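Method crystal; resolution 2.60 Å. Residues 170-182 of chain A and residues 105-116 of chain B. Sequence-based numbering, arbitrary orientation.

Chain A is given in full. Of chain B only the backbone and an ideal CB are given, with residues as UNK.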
# COMPACT_ATOMS: atom_id res chain seq x y z
N LEU A 170 -28.76 38.83 41.43
CA LEU A 170 -30.17 38.95 41.80
C LEU A 170 -30.49 40.38 42.18
O LEU A 170 -29.72 41.02 42.88
CB LEU A 170 -30.51 38.01 42.95
CG LEU A 170 -31.94 38.20 43.47
CD1 LEU A 170 -32.96 37.79 42.41
CD2 LEU A 170 -32.16 37.46 44.77
N LYS A 171 -31.61 40.89 41.67
CA LYS A 171 -32.03 42.25 41.97
C LYS A 171 -32.72 42.31 43.33
O LYS A 171 -33.92 42.06 43.44
CB LYS A 171 -32.95 42.78 40.87
CG LYS A 171 -32.32 42.84 39.49
CD LYS A 171 -31.38 44.03 39.35
CE LYS A 171 -31.00 44.26 37.89
NZ LYS A 171 -30.38 45.61 37.68
N ALA A 172 -31.94 42.65 44.35
CA ALA A 172 -32.39 42.63 45.73
C ALA A 172 -33.58 43.54 45.97
O ALA A 172 -34.70 43.05 46.15
CB ALA A 172 -31.25 43.02 46.66
N HIS A 173 -33.33 44.85 45.99
CA HIS A 173 -34.36 45.85 46.25
C HIS A 173 -35.67 45.53 45.52
O HIS A 173 -36.74 45.60 46.10
CB HIS A 173 -33.88 47.25 45.86
CG HIS A 173 -34.85 48.32 46.21
ND1 HIS A 173 -35.16 48.63 47.52
CD2 HIS A 173 -35.61 49.13 45.44
CE1 HIS A 173 -36.07 49.59 47.54
NE2 HIS A 173 -36.36 49.91 46.29
N ALA A 174 -35.58 45.11 44.26
CA ALA A 174 -36.76 44.74 43.48
C ALA A 174 -37.50 43.56 44.10
O ALA A 174 -38.67 43.68 44.48
CB ALA A 174 -36.39 44.43 42.06
N LEU A 175 -36.81 42.42 44.21
CA LEU A 175 -37.40 41.20 44.77
C LEU A 175 -37.99 41.40 46.18
O LEU A 175 -39.08 40.91 46.48
CB LEU A 175 -36.36 40.08 44.80
CG LEU A 175 -36.80 38.77 45.47
CD1 LEU A 175 -37.92 38.12 44.69
CD2 LEU A 175 -35.65 37.81 45.65
N THR A 176 -37.27 42.11 47.04
CA THR A 176 -37.69 42.23 48.42
C THR A 176 -38.83 43.23 48.51
O THR A 176 -39.72 43.11 49.36
CB THR A 176 -36.52 42.65 49.34
OG1 THR A 176 -36.27 44.05 49.18
CG2 THR A 176 -35.25 41.87 49.01
N LYS A 177 -38.82 44.21 47.61
CA LYS A 177 -39.94 45.13 47.50
C LYS A 177 -41.18 44.39 47.02
O LYS A 177 -42.30 44.65 47.47
CB LYS A 177 -39.61 46.28 46.55
CG LYS A 177 -40.60 47.39 46.57
CD LYS A 177 -40.30 48.43 45.52
CE LYS A 177 -41.28 49.59 45.65
NZ LYS A 177 -41.24 50.50 44.48
N ILE A 178 -40.98 43.45 46.09
CA ILE A 178 -42.06 42.62 45.57
C ILE A 178 -42.70 41.83 46.71
O ILE A 178 -43.92 41.67 46.76
CB ILE A 178 -41.55 41.68 44.45
CG1 ILE A 178 -41.62 42.40 43.10
CG2 ILE A 178 -42.35 40.41 44.37
CD1 ILE A 178 -43.02 42.84 42.71
N VAL A 179 -41.88 41.38 47.66
CA VAL A 179 -42.34 40.62 48.82
C VAL A 179 -43.22 41.45 49.77
O VAL A 179 -44.26 40.97 50.25
CB VAL A 179 -41.14 40.07 49.61
CG1 VAL A 179 -41.60 39.38 50.89
CG2 VAL A 179 -40.36 39.10 48.75
N LEU A 180 -42.80 42.67 50.02
CA LEU A 180 -43.52 43.54 50.89
C LEU A 180 -44.85 43.85 50.28
O LEU A 180 -45.85 43.88 50.96
CB LEU A 180 -42.77 44.84 51.05
CG LEU A 180 -43.56 45.86 51.85
CD1 LEU A 180 -43.49 45.46 53.31
CD2 LEU A 180 -43.00 47.26 51.65
N SER A 181 -44.87 44.03 48.98
CA SER A 181 -46.12 44.34 48.32
C SER A 181 -47.06 43.15 48.32
O SER A 181 -48.26 43.32 48.34
CB SER A 181 -45.88 44.94 46.95
OG SER A 181 -45.99 43.95 45.98
N PHE A 182 -46.53 41.95 48.28
CA PHE A 182 -47.37 40.78 48.36
C PHE A 182 -47.92 40.69 49.77
O PHE A 182 -49.07 40.39 49.98
CB PHE A 182 -46.59 39.53 48.00
CG PHE A 182 -46.77 39.11 46.58
CD1 PHE A 182 -46.34 39.91 45.55
CD2 PHE A 182 -47.39 37.93 46.27
CE1 PHE A 182 -46.52 39.55 44.25
CE2 PHE A 182 -47.57 37.56 44.97
CZ PHE A 182 -47.13 38.37 43.96
N UNK B 105 -48.42 48.33 45.13
CA UNK B 105 -48.52 48.35 43.66
C UNK B 105 -47.31 47.76 42.92
O UNK B 105 -47.21 47.84 41.69
CB UNK B 105 -48.72 49.79 43.19
N UNK B 106 -46.37 47.19 43.67
CA UNK B 106 -45.19 46.60 43.06
C UNK B 106 -44.12 47.59 42.64
O UNK B 106 -44.11 48.75 43.07
CB UNK B 106 -45.61 45.78 41.84
N UNK B 107 -43.20 47.13 41.80
CA UNK B 107 -42.18 48.01 41.26
C UNK B 107 -42.83 49.08 40.36
O UNK B 107 -43.86 48.83 39.73
CB UNK B 107 -41.14 47.20 40.48
N UNK B 108 -42.25 50.27 40.33
CA UNK B 108 -42.78 51.32 39.48
C UNK B 108 -42.12 51.28 38.11
O UNK B 108 -41.05 50.66 37.95
CB UNK B 108 -42.58 52.69 40.13
N UNK B 109 -42.76 51.89 37.10
CA UNK B 109 -42.29 51.85 35.70
C UNK B 109 -40.78 51.94 35.49
O UNK B 109 -40.25 51.20 34.65
CB UNK B 109 -42.94 53.00 34.93
N UNK B 110 -40.09 52.80 36.22
CA UNK B 110 -38.65 52.91 36.01
C UNK B 110 -37.92 51.74 36.65
O UNK B 110 -36.91 51.27 36.13
CB UNK B 110 -38.12 54.23 36.57
N UNK B 111 -38.45 51.28 37.78
CA UNK B 111 -37.84 50.15 38.47
C UNK B 111 -37.97 48.91 37.59
O UNK B 111 -37.06 48.09 37.54
CB UNK B 111 -38.49 49.92 39.84
N UNK B 112 -39.08 48.79 36.85
CA UNK B 112 -39.28 47.66 35.95
C UNK B 112 -38.25 47.63 34.81
O UNK B 112 -37.76 46.56 34.45
CB UNK B 112 -40.69 47.71 35.37
N UNK B 113 -37.92 48.79 34.27
CA UNK B 113 -36.96 48.88 33.17
C UNK B 113 -35.52 48.68 33.64
O UNK B 113 -34.70 48.15 32.89
CB UNK B 113 -37.09 50.24 32.47
N UNK B 114 -35.21 49.10 34.86
CA UNK B 114 -33.88 48.86 35.43
C UNK B 114 -33.58 47.37 35.52
O UNK B 114 -32.44 46.94 35.36
CB UNK B 114 -33.77 49.50 36.82
N UNK B 115 -34.63 46.61 35.79
CA UNK B 115 -34.58 45.18 36.07
C UNK B 115 -34.16 44.36 34.86
O UNK B 115 -33.38 43.41 34.97
CB UNK B 115 -35.95 44.70 36.57
N UNK B 116 -34.69 44.74 33.70
CA UNK B 116 -34.43 44.03 32.46
C UNK B 116 -33.27 44.68 31.73
O UNK B 116 -32.90 44.29 30.61
CB UNK B 116 -35.68 44.00 31.57

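Position 105 leads in with its CA-to-CB bond pointing away from chain A and nothing of that chain within 5.5 Å of the ideal CB. Almost any side chain would do, and a polar one is natural; it is E105(B), which makes no contact.

Position 106 is more restrictive. Its phi of 78° by itself favours glycine, although its CB would point away from chain A, 4.0 Å from I178(A) CD1. The residue is G106(B), whose CA lies 4.4 Å from I178(A) CD1, so the bare backbone itself packs against the helix.

At 107 the CB points sideways, 5.2 Å from both K177(A) NZ and I178(A) CD1. Chain A offers A174(A), I178(A) and the aliphatic stem of K177(A), a surface suited to leucine, isoleucine or methionine. L107(B) fills it: its CG sits 4.1 Å from I178(A) CG1, its CD1 4.0 Å from A174(A) CB and its CD2 3.7 Å from K177(A) CD.

Position 108 comes right before a helix, where Asp, Ser, Thr or Asn can cap, and the ammonium of K177(A) nearby favours an acid. D108(B) serves the cap, OD1 accepting from the backbone N of position 111 at 3.2 Å; its OD2 stays 4.0 Å from K177(A) NZ, near enough for attraction but beyond a salt bridge.

Positions 109 and 110 are out of reach. The first helical turn tolerates proline, and P109(B) is followed by E110(B).

Position 111 points toward chain A, its CB 5.4 Å from K177(A) NZ. That gap calls for a carboxylate on a short arm: glutamate, perhaps aspartate, with glutamine a neutral alternative. E111(B) makes a salt bridge through OE1, a very short 2.4 Å from K177(A) NZ. The same OE1 accepts from D108(B) N at 3.3 Å, coupling the capping turn to the contact, while OE2 lies 3.5 Å from H173(A) NE2, at the ring edge.

Position 112 points away and 113 is out of reach, so chain A dictates neither; they are L112(B) and E113(B).

Position 114 turns toward chain A again, with K171(A) NZ 5.2 Å from the CB. Either acid could answer this charge, and D114(B) does, its OD1 bridging to K171(A) NZ at 3.0 Å; the same NZ also gives a weak hydrogen bond to D114(B) O at 3.4 Å.

At 115 the CB is sideways, 5.0 Å from K171(A) CG, with A174(A) beyond: a place for a branched or long apolar chain. L115(B) reaches in with CD1, 3.6 Å from K171(A) CG and 4.3 Å from A174(A) CB.

Position 116 points away, leaving the choice free; it is V116(B).

Chain B 105-116: EGLDPEELEDLV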
# COMPACT_ATOMS: atom_id res chain seq x y z
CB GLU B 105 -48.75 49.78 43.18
CG GLU B 105 -49.83 49.90 42.11
CD GLU B 105 -50.48 51.29 42.10
OE1 GLU B 105 -49.93 52.20 41.43
OE2 GLU B 105 -51.54 51.46 42.76
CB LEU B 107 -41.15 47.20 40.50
CG LEU B 107 -40.76 45.90 41.21
CD1 LEU B 107 -39.90 45.01 40.31
CD2 LEU B 107 -40.05 46.20 42.53
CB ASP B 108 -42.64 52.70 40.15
CG ASP B 108 -41.22 53.01 40.62
OD1 ASP B 108 -40.25 52.86 39.83
OD2 ASP B 108 -41.11 53.47 41.79
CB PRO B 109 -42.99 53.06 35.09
CG PRO B 109 -44.32 53.08 35.80
CD PRO B 109 -44.07 52.55 37.20
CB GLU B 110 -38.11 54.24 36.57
CG GLU B 110 -38.87 55.48 36.06
CD GLU B 110 -38.77 55.69 34.54
OE1 GLU B 110 -39.51 56.57 34.03
OE2 GLU B 110 -37.98 54.98 33.85
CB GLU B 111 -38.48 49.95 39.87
CG GLU B 111 -38.12 51.05 40.89
CD GLU B 111 -38.61 50.79 42.32
OE1 GLU B 111 -39.83 50.56 42.54
OE2 GLU B 111 -37.75 50.83 43.23
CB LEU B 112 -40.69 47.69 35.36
CG LEU B 112 -41.76 47.22 36.35
CD1 LEU B 112 -43.14 47.29 35.72
CD2 LEU B 112 -41.45 45.82 36.83
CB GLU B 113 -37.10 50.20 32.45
CG GLU B 113 -38.43 50.33 31.74
CD GLU B 113 -38.75 51.77 31.35
OE1 GLU B 113 -38.32 52.20 30.26
OE2 GLU B 113 -39.45 52.45 32.14
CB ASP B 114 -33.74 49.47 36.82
CG ASP B 114 -32.33 49.27 37.39
OD1 ASP B 114 -32.01 48.14 37.86
OD2 ASP B 114 -31.51 50.23 37.35
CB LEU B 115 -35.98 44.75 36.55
CG LEU B 115 -36.36 43.31 36.88
CD1 LEU B 115 -35.67 42.86 38.14
CD2 LEU B 115 -37.86 43.25 37.04
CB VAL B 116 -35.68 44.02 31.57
CG1 VAL B 116 -36.78 43.30 32.28
CG2 VAL B 116 -36.11 45.44 31.21
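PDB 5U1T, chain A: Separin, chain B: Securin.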